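PDB 2BWQ: regulating synaptic membrane exocytosis protein 2 from Rattus norvegicus, which probably helps regulate synaptic vesicle exocytosis in neurotransmitter release, as a Rab3-interacting molecule with a C2A domain. Local coordinates for residues R39-K44 with P68-T73; E90-D95 with S104-E109. All blocks are in the same frame, centred on the assembly; numbering follows the deposited sequence.

Contact 1 and contact 2 meet on the sheet that holds strands 41-48 and 88-95 side by side, with their centres about 11 Å apart. Contact 1 reaches across the sandwich from that sheet to strand 69-76 of the other one; it is wholly buried and nearly all apolar, with a single weak hydrogen bond. Contact 2 stays within one sheet, pairing strand 88-95 with the edge strand 105-113, and so rests on backbone hydrogen bonds, mostly buried on the Leu93 face, more exposed on that of Trp94 and Phe106. Two polar links join them, beside some packing: the salt bridge Arg39 NH1 to Glu105 OE1, 2.8 Å, and a probable hydrogen bond from Lys44 N to Thr92 O, 2.9 Å.

Contact 1: residues R39-K44 with P68-T73; sequences RNPYVK and PKWNQT
Trp70 lays its indole against Pro41 and Val43, and most of the contact is apolar packing. CG of Trp70 is anti to the carbonyl carbon (chi1 -60°), which starts the side chain off toward strand 41-48. Val43 CG2 sits over one face, near the rim, at 3.6 Å from Trp70 CH2, and makes a CH-pi contact with the six-membered ring. On the opposite face lies CB of Pro68, also near the rim, so the ring is held between a valine methyl and a proline. Pro68 CG in turn touches Pro41 CG at 3.6 Å, and Pro41 CB comes to 4.0 Å from Trp70 CZ2.

The polar element is small. Trp70 NE1 gives a weak hydrogen bond to Pro41 O, 3.3 Å long and bent to 146°, with the oxygen at the edge of the ring, near its plane. It ties a side chain of one sheet to the backbone of the other.

Leu93 and Ile24 also pack on the indole, one from each sheet. The two strand segments approach to 9.0 Å at their axes and cross at -30°, the face-to-face packing of two sheets in the beta sandwich of a C2 domain.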
ATOM      1  N   ARG A  39     -10.400  14.374   0.281  1.00 12.41           N
ATOM      2  CA  ARG A  39      -9.078  14.156  -0.280  1.00 12.41           C
ATOM      3  C   ARG A  39      -9.171  13.712  -1.753  1.00 12.71           C
ATOM      4  O   ARG A  39     -10.214  13.274  -2.203  1.00 12.82           O
ATOM      5  CB  ARG A  39      -8.445  13.010   0.555  1.00 12.97           C
ATOM      6  CG  ARG A  39      -8.251  13.320   2.059  1.00 14.35           C
ATOM      7  CD  ARG A  39      -7.328  14.484   2.257  1.00 13.94           C
ATOM      8  NE  ARG A  39      -7.152  14.798   3.680  1.00 14.05           N
ATOM      9  CZ  ARG A  39      -6.180  15.567   4.176  1.00 12.80           C
ATOM     10  NH1 ARG A  39      -5.295  16.170   3.368  1.00 12.73           N
ATOM     11  NH2 ARG A  39      -6.149  15.743   5.493  1.00 14.47           N
ATOM     12  N   ASN A  40      -8.034  13.739  -2.431  1.00 12.33           N
ATOM     13  CA  ASN A  40      -7.833  13.086  -3.717  1.00 12.36           C
ATOM     14  C   ASN A  40      -6.746  12.063  -3.529  1.00 12.02           C
ATOM     15  O   ASN A  40      -5.569  12.334  -3.800  1.00 12.54           O
ATOM     16  CB  ASN A  40      -7.382  14.066  -4.811  1.00 12.96           C
ATOM     17  CG  ASN A  40      -8.358  15.201  -5.008  1.00 14.51           C
ATOM     18  OD1 ASN A  40      -9.607  15.018  -5.060  1.00 15.54           O
ATOM     19  ND2 ASN A  40      -7.796  16.415  -5.138  1.00 14.80           N
ATOM     20  N   PRO A  41      -7.104  10.916  -2.959  1.00 12.47           N
ATOM     21  CA  PRO A  41      -6.040   9.998  -2.485  1.00 12.07           C
ATOM     22  C   PRO A  41      -5.461   9.033  -3.530  1.00 12.75           C
ATOM     23  O   PRO A  41      -6.189   8.527  -4.412  1.00 12.24           O
ATOM     24  CB  PRO A  41      -6.717   9.261  -1.312  1.00 14.25           C
ATOM     25  CG  PRO A  41      -8.187   9.245  -1.711  1.00 15.11           C
ATOM     26  CD  PRO A  41      -8.444  10.467  -2.556  1.00 13.31           C
ATOM     27  N   TYR A  42      -4.157   8.762  -3.370  1.00 12.09           N
ATOM     28  CA  TYR A  42      -3.495   7.662  -4.094  1.00 12.33           C
ATOM     29  C   TYR A  42      -2.524   7.009  -3.163  1.00 11.96           C
ATOM     30  O   TYR A  42      -2.076   7.595  -2.208  1.00 12.32           O
ATOM     31  CB  TYR A  42      -2.847   8.105  -5.412  1.00 11.27           C
ATOM     32  CG  TYR A  42      -1.646   9.012  -5.218  1.00 13.98           C
ATOM     33  CD1 TYR A  42      -0.334   8.458  -5.133  1.00 14.66           C
ATOM     34  CD2 TYR A  42      -1.799  10.411  -5.257  1.00 13.79           C
ATOM     35  CE1 TYR A  42       0.781   9.281  -5.015  1.00 16.90           C
ATOM     36  CE2 TYR A  42      -0.667  11.239  -5.098  1.00 17.33           C
ATOM     37  CZ  TYR A  42       0.601  10.635  -5.027  1.00 16.19           C
ATOM     38  OH  TYR A  42       1.721  11.459  -4.945  1.00 20.04           O
ATOM     39  N   VAL A  43      -2.178   5.773  -3.531  1.00 12.92           N
ATOM     40  CA  VAL A  43      -1.176   4.995  -2.810  1.00 12.27           C
ATOM     41  C   VAL A  43       0.028   4.749  -3.683  1.00 12.53           C
ATOM     42  O   VAL A  43      -0.115   4.475  -4.853  1.00 13.09           O
ATOM     43  CB  VAL A  43      -1.764   3.637  -2.386  1.00 12.73           C
ATOM     44  CG1 VAL A  43      -0.710   2.775  -1.701  1.00 15.30           C
ATOM     45  CG2 VAL A  43      -2.870   3.844  -1.347  1.00 17.39           C
ATOM     46  N   LYS A  44       1.213   4.917  -3.109  1.00 11.11           N
ATOM     47  CA  LYS A  44       2.506   4.577  -3.733  1.00 11.10           C
ATOM     48  C   LYS A  44       3.120   3.428  -2.968  1.00 11.47           C
ATOM     49  O   LYS A  44       3.037   3.381  -1.725  1.00 12.46           O
ATOM     50  CB  LYS A  44       3.433   5.793  -3.655  1.00 14.37           C
ATOM     51  CG  LYS A  44       4.747   5.576  -4.343  1.00 17.11           C
ATOM     52  CD  LYS A  44       5.465   6.936  -4.577  1.00 22.17           C
ATOM     53  CE  LYS A  44       5.848   7.602  -3.255  1.00 26.71           C
ATOM     54  NZ  LYS A  44       6.545   8.914  -3.469  1.00 31.77           N
ATOM     55  N   PRO A  68     -11.683   5.892  -0.449  1.00 12.38           N
ATOM     56  CA  PRO A  68     -11.333   5.521  -1.838  1.00 12.81           C
ATOM     57  C   PRO A  68     -11.318   4.022  -2.020  1.00 12.76           C
ATOM     58  O   PRO A  68     -10.915   3.282  -1.112  1.00 13.83           O
ATOM     59  CB  PRO A  68      -9.906   6.063  -1.983  1.00 12.96           C
ATOM     60  CG  PRO A  68      -9.369   6.031  -0.557  1.00 12.96           C
ATOM     61  CD  PRO A  68     -10.539   6.536   0.250  1.00 12.81           C
ATOM     62  N   LYS A  69     -11.669   3.586  -3.205  1.00 14.15           N
ATOM     63  CA  LYS A  69     -11.637   2.161  -3.581  1.00 14.04           C
ATOM     64  C   LYS A  69     -10.851   2.112  -4.864  1.00 14.58           C
ATOM     65  O   LYS A  69     -11.277   2.593  -5.912  1.00 18.06           O
ATOM     66  CB  LYS A  69     -13.043   1.603  -3.789  1.00 14.96           C
ATOM     67  CG  LYS A  69     -13.776   1.690  -2.488  1.00 18.51           C
ATOM     68  CD  LYS A  69     -15.246   1.472  -2.623  1.00 24.77           C
ATOM     69  CE  LYS A  69     -15.874   1.457  -1.212  1.00 29.51           C
ATOM     70  NZ  LYS A  69     -15.831   2.815  -0.541  1.00 30.62           N
ATOM     71  N   TRP A  70      -9.677   1.551  -4.799  1.00 12.87           N
ATOM     72  CA  TRP A  70      -8.858   1.401  -5.990  1.00 12.81           C
ATOM     73  C   TRP A  70      -8.944   0.025  -6.608  1.00 14.14           C
ATOM     74  O   TRP A  70      -8.962  -0.092  -7.826  1.00 13.91           O
ATOM     75  CB  TRP A  70      -7.372   1.678  -5.651  1.00 13.55           C
ATOM     76  CG  TRP A  70      -7.082   3.066  -5.109  1.00 12.70           C
ATOM     77  CD1 TRP A  70      -6.919   4.243  -5.840  1.00 14.02           C
ATOM     78  CD2 TRP A  70      -6.896   3.403  -3.749  1.00 11.80           C
ATOM     79  NE1 TRP A  70      -6.680   5.278  -4.954  1.00 13.02           N
ATOM     80  CE2 TRP A  70      -6.609   4.789  -3.666  1.00 12.91           C
ATOM     81  CE3 TRP A  70      -6.948   2.655  -2.546  1.00 13.59           C
ATOM     82  CZ2 TRP A  70      -6.382   5.425  -2.442  1.00 14.64           C
ATOM     83  CZ3 TRP A  70      -6.677   3.286  -1.334  1.00 14.17           C
ATOM     84  CH2 TRP A  70      -6.378   4.671  -1.297  1.00 15.30           C
ATOM     85  N   ASN A  71      -8.906  -1.009  -5.769  1.00 13.01           N
ATOM     86  CA  ASN A  71      -8.956  -2.406  -6.262  1.00 13.54           C
ATOM     87  C   ASN A  71      -7.936  -2.702  -7.350  1.00 14.37           C
ATOM     88  O   ASN A  71      -8.279  -3.254  -8.393  1.00 16.27           O
ATOM     89  CB  ASN A  71     -10.387  -2.768  -6.714  1.00 14.63           C
ATOM     90  CG  ASN A  71     -11.378  -2.546  -5.622  1.00 13.82           C
ATOM     91  OD1 ASN A  71     -11.126  -2.981  -4.519  1.00 16.89           O
ATOM     92  ND2 ASN A  71     -12.441  -1.782  -5.906  1.00 17.97           N
ATOM     93  N   GLN A  72      -6.671  -2.356  -7.094  1.00 13.71           N
ATOM     94  CA  GLN A  72      -5.589  -2.549  -8.057  1.00 14.07           C
ATOM     95  C   GLN A  72      -4.621  -3.604  -7.549  1.00 12.36           C
ATOM     96  O   GLN A  72      -4.278  -3.608  -6.355  1.00 14.84           O
ATOM     97  CB  GLN A  72      -4.881  -1.230  -8.294  1.00 12.57           C
ATOM     98  CG  GLN A  72      -5.721  -0.279  -9.191  1.00 14.72           C
ATOM     99  CD  GLN A  72      -4.991   1.016  -9.502  1.00 14.81           C
ATOM    100  OE1 GLN A  72      -5.375   2.082  -9.015  1.00 13.94           O
ATOM    101  NE2 GLN A  72      -3.984   0.932 -10.355  1.00 14.84           N
ATOM    102  N   THR A  73      -4.163  -4.461  -8.452  1.00 12.51           N
ATOM    103  CA  THR A  73      -3.206  -5.518  -8.133  1.00 12.31           C
ATOM    104  C   THR A  73      -1.901  -5.228  -8.814  1.00 12.42           C
ATOM    105  O   THR A  73      -1.822  -5.049 -10.038  1.00 12.60           O
ATOM    106  CB  THR A  73      -3.750  -6.811  -8.580  1.00 12.88           C
ATOM    107  OG1 THR A  73      -4.902  -7.153  -7.777  1.00 15.57           O
ATOM    108  CG2 THR A  73      -2.736  -7.987  -8.371  1.00 13.93           C
TER

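Contact 2: residues E90-D95 with S104-E109; sequences EITLWD and SEFLGE
Leu93 meets both Leu107 and Gly108 where antiparallel strands 88-95 and 105-113 pair, accepting a hydrogen bond at O from Leu107 N (2.7 Å) and giving one from N to Gly108 O (2.9 Å), a beta bulge in this hairpin at the edge of the C2 sandwich. A CB on Gly108 would jam against Leu107 O. Beyond the bulge, Asp95 and Glu105 pair regularly.

On the face that carries Leu93, its CD2 packs on Leu107 CB at 3.7 Å. Asp95 OD1 takes the Asn40 N-H and a salt bridge from Arg33, while Arg39 bridges Asp95 OD2 and Glu105 OE1 and probably offsets their like charges.

On the other face, Trp94 has CG anti to the carbonyl carbon (chi1 -59°), which starts the side chain toward Phe106; the ring planes lie 58° apart, Phe106 CD1 over the indole's face and Trp94 CZ3 3.7 Å from Phe106 CB. Trp94 NE1 donates to Thr92 OG1 (2.8 Å), which, with Tyr42 stacked on the ring, helps fix its rotation. An alanine in place of Trp94 would probably leave Thr92 OG1 without this donor, Phe106 CB and CD1 without their indole neighbour and Tyr42 without its stacking mate. Gly108 N stands 3.5 Å above the centre of the Phe106 ring.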
ATOM      1  N   GLU A  90       7.162  -0.477   1.306  1.00 10.36           N
ATOM      2  CA  GLU A  90       6.878   0.867   1.826  1.00 11.11           C
ATOM      3  C   GLU A  90       5.651   1.398   1.114  1.00 11.04           C
ATOM      4  O   GLU A  90       5.654   1.662  -0.089  1.00 10.46           O
ATOM      5  CB  GLU A  90       8.096   1.779   1.563  1.00 10.80           C
ATOM      6  CG  GLU A  90       7.857   3.222   2.013  1.00 10.23           C
ATOM      7  CD  GLU A  90       8.728   4.161   1.221  1.00 12.12           C
ATOM      8  OE1 GLU A  90       9.889   4.273   1.559  1.00 12.32           O
ATOM      9  OE2 GLU A  90       8.202   4.844   0.303  1.00 13.94           O
ATOM     10  N   ILE A  91       4.568   1.476   1.862  1.00 10.77           N
ATOM     11  CA  ILE A  91       3.240   1.845   1.340  1.00 12.25           C
ATOM     12  C   ILE A  91       2.863   3.193   1.898  1.00 11.40           C
ATOM     13  O   ILE A  91       2.808   3.359   3.101  1.00 12.34           O
ATOM     14  CB  ILE A  91       2.216   0.760   1.745  1.00 12.72           C
ATOM     15  CG1 ILE A  91       2.694  -0.584   1.175  1.00 13.82           C
ATOM     16  CG2 ILE A  91       0.804   1.156   1.248  1.00 13.82           C
ATOM     17  CD1 ILE A  91       1.963  -1.821   1.889  1.00 19.58           C
ATOM     18  N   THR A  92       2.682   4.174   1.029  1.00 11.98           N
ATOM     19  CA  THR A  92       2.378   5.546   1.465  1.00 12.13           C
ATOM     20  C   THR A  92       1.137   6.031   0.798  1.00 12.25           C
ATOM     21  O   THR A  92       0.875   5.735  -0.375  1.00 13.96           O
ATOM     22  CB  THR A  92       3.576   6.509   1.224  1.00 11.54           C
ATOM     23  OG1 THR A  92       3.970   6.471  -0.157  1.00 13.06           O
ATOM     24  CG2 THR A  92       4.743   6.098   2.111  1.00 13.44           C
ATOM     25  N   LEU A  93       0.351   6.833   1.552  1.00 12.26           N
ATOM     26  CA  LEU A  93      -0.902   7.397   1.052  1.00 13.34           C
ATOM     27  C   LEU A  93      -0.699   8.915   0.948  1.00 12.63           C
ATOM     28  O   LEU A  93      -0.103   9.528   1.827  1.00 13.22           O
ATOM     29  CB  LEU A  93      -1.999   7.077   2.071  1.00 14.60           C
ATOM     30  CG  LEU A  93      -3.380   7.616   1.643  1.00 16.04           C
ATOM     31  CD1 LEU A  93      -3.960   6.859   0.453  1.00 17.95           C
ATOM     32  CD2 LEU A  93      -4.307   7.597   2.836  1.00 20.39           C
ATOM     33  N   TRP A  94      -1.267   9.498  -0.122  1.00 12.56           N
ATOM     34  CA  TRP A  94      -1.048  10.894  -0.505  1.00 12.80           C
ATOM     35  C   TRP A  94      -2.355  11.528  -0.923  1.00 13.76           C
ATOM     36  O   TRP A  94      -3.200  10.870  -1.512  1.00 14.66           O
ATOM     37  CB  TRP A  94      -0.071  10.995  -1.692  1.00 13.53           C
ATOM     38  CG  TRP A  94       1.228  10.394  -1.357  1.00 12.73           C
ATOM     39  CD1 TRP A  94       1.584   9.074  -1.560  1.00 12.61           C
ATOM     40  CD2 TRP A  94       2.364  11.028  -0.699  1.00 11.62           C
ATOM     41  NE1 TRP A  94       2.841   8.866  -1.060  1.00 12.86           N
ATOM     42  CE2 TRP A  94       3.360  10.021  -0.544  1.00 12.36           C
ATOM     43  CE3 TRP A  94       2.653  12.333  -0.218  1.00 14.61           C
ATOM     44  CZ2 TRP A  94       4.610  10.255   0.069  1.00 13.63           C
ATOM     45  CZ3 TRP A  94       3.949  12.550   0.374  1.00 15.66           C
ATOM     46  CH2 TRP A  94       4.876  11.524   0.522  1.00 13.92           C
ATOM     47  N   ASP A  95      -2.484  12.832  -0.629  1.00 12.32           N
ATOM     48  CA  ASP A  95      -3.581  13.695  -1.122  1.00 12.74           C
ATOM     49  C   ASP A  95      -3.030  14.513  -2.271  1.00 12.43           C
ATOM     50  O   ASP A  95      -2.120  15.353  -2.023  1.00 14.07           O
ATOM     51  CB  ASP A  95      -3.988  14.588   0.035  1.00 13.35           C
ATOM     52  CG  ASP A  95      -5.192  15.452  -0.263  1.00 13.85           C
ATOM     53  OD1 ASP A  95      -5.881  15.276  -1.280  1.00 13.37           O
ATOM     54  OD2 ASP A  95      -5.437  16.417   0.507  1.00 13.69           O
ATOM     55  N   SER A 104       1.170  18.668  -2.504  1.00 25.52           N
ATOM     56  CA  SER A 104       0.437  17.468  -2.057  1.00 24.10           C
ATOM     57  C   SER A 104       0.587  17.242  -0.543  1.00 21.77           C
ATOM     58  O   SER A 104       1.279  18.024   0.135  1.00 22.56           O
ATOM     59  CB  SER A 104       0.892  16.245  -2.835  1.00 25.35           C
ATOM     60  OG  SER A 104       0.761  16.540  -4.220  1.00 31.68           O
ATOM     61  N   GLU A 105      -0.112  16.243   0.013  1.00 17.45           N
ATOM     62  CA  GLU A 105       0.034  16.046   1.427  1.00 16.03           C
ATOM     63  C   GLU A 105       0.218  14.570   1.740  1.00 14.32           C
ATOM     64  O   GLU A 105      -0.540  13.733   1.277  1.00 14.48           O
ATOM     65  CB  GLU A 105      -1.160  16.619   2.216  1.00 15.77           C
ATOM     66  CG  GLU A 105      -0.920  16.508   3.717  1.00 18.58           C
ATOM     67  CD  GLU A 105      -2.002  17.146   4.595  1.00 20.32           C
ATOM     68  OE1 GLU A 105      -3.007  17.638   4.052  1.00 22.23           O
ATOM     69  OE2 GLU A 105      -1.825  17.165   5.837  1.00 26.42           O
ATOM     70  N   PHE A 106       1.173  14.287   2.591  1.00 13.37           N
ATOM     71  CA  PHE A 106       1.446  12.946   3.071  1.00 13.21           C
ATOM     72  C   PHE A 106       0.354  12.577   4.052  1.00 12.67           C
ATOM     73  O   PHE A 106       0.065  13.333   5.002  1.00 14.32           O
ATOM     74  CB  PHE A 106       2.781  12.993   3.808  1.00 13.05           C
ATOM     75  CG  PHE A 106       3.144  11.702   4.470  1.00 13.57           C
ATOM     76  CD1 PHE A 106       3.357  10.516   3.753  1.00 13.17           C
ATOM     77  CD2 PHE A 106       3.317  11.653   5.844  1.00 16.56           C
ATOM     78  CE1 PHE A 106       3.772   9.357   4.392  1.00 14.27           C
ATOM     79  CE2 PHE A 106       3.700  10.460   6.484  1.00 16.70           C
ATOM     80  CZ  PHE A 106       3.945   9.307   5.723  1.00 14.50           C
ATOM     81  N   LEU A 107      -0.259  11.399   3.830  1.00 12.59           N
ATOM     82  CA  LEU A 107      -1.352  10.951   4.722  1.00 13.59           C
ATOM     83  C   LEU A 107      -0.984   9.696   5.513  1.00 14.78           C
ATOM     84  O   LEU A 107      -1.829   9.085   6.145  1.00 16.95           O
ATOM     85  CB  LEU A 107      -2.638  10.677   3.952  1.00 14.25           C
ATOM     86  CG  LEU A 107      -3.283  11.896   3.259  1.00 16.09           C
ATOM     87  CD1 LEU A 107      -4.530  11.465   2.431  1.00 17.35           C
ATOM     88  CD2 LEU A 107      -3.619  12.959   4.285  1.00 18.83           C
ATOM     89  N   GLY A 108       0.259   9.223   5.405  1.00 12.46           N
ATOM     90  CA  GLY A 108       0.673   8.136   6.273  1.00 12.93           C
ATOM     91  C   GLY A 108       1.357   7.005   5.549  1.00 13.03           C
ATOM     92  O   GLY A 108       1.345   6.942   4.326  1.00 11.87           O
ATOM     93  N   GLU A 109       2.015   6.169   6.346  1.00 11.88           N
ATOM     94  CA  GLU A 109       2.865   5.114   5.819  1.00 11.50           C
ATOM     95  C   GLU A 109       2.553   3.822   6.536  1.00 11.47           C
ATOM     96  O   GLU A 109       2.297   3.820   7.757  1.00 13.75           O
ATOM     97  CB  GLU A 109       4.375   5.493   6.065  1.00 12.16           C
ATOM     98  CG  GLU A 109       5.355   4.377   5.625  1.00 11.13           C
ATOM     99  CD  GLU A 109       6.761   4.803   5.631  1.00 11.86           C
ATOM    100  OE1 GLU A 109       6.994   5.984   5.521  1.00 14.81           O
ATOM    101  OE2 GLU A 109       7.587   3.909   5.734  1.00 12.25           O
TER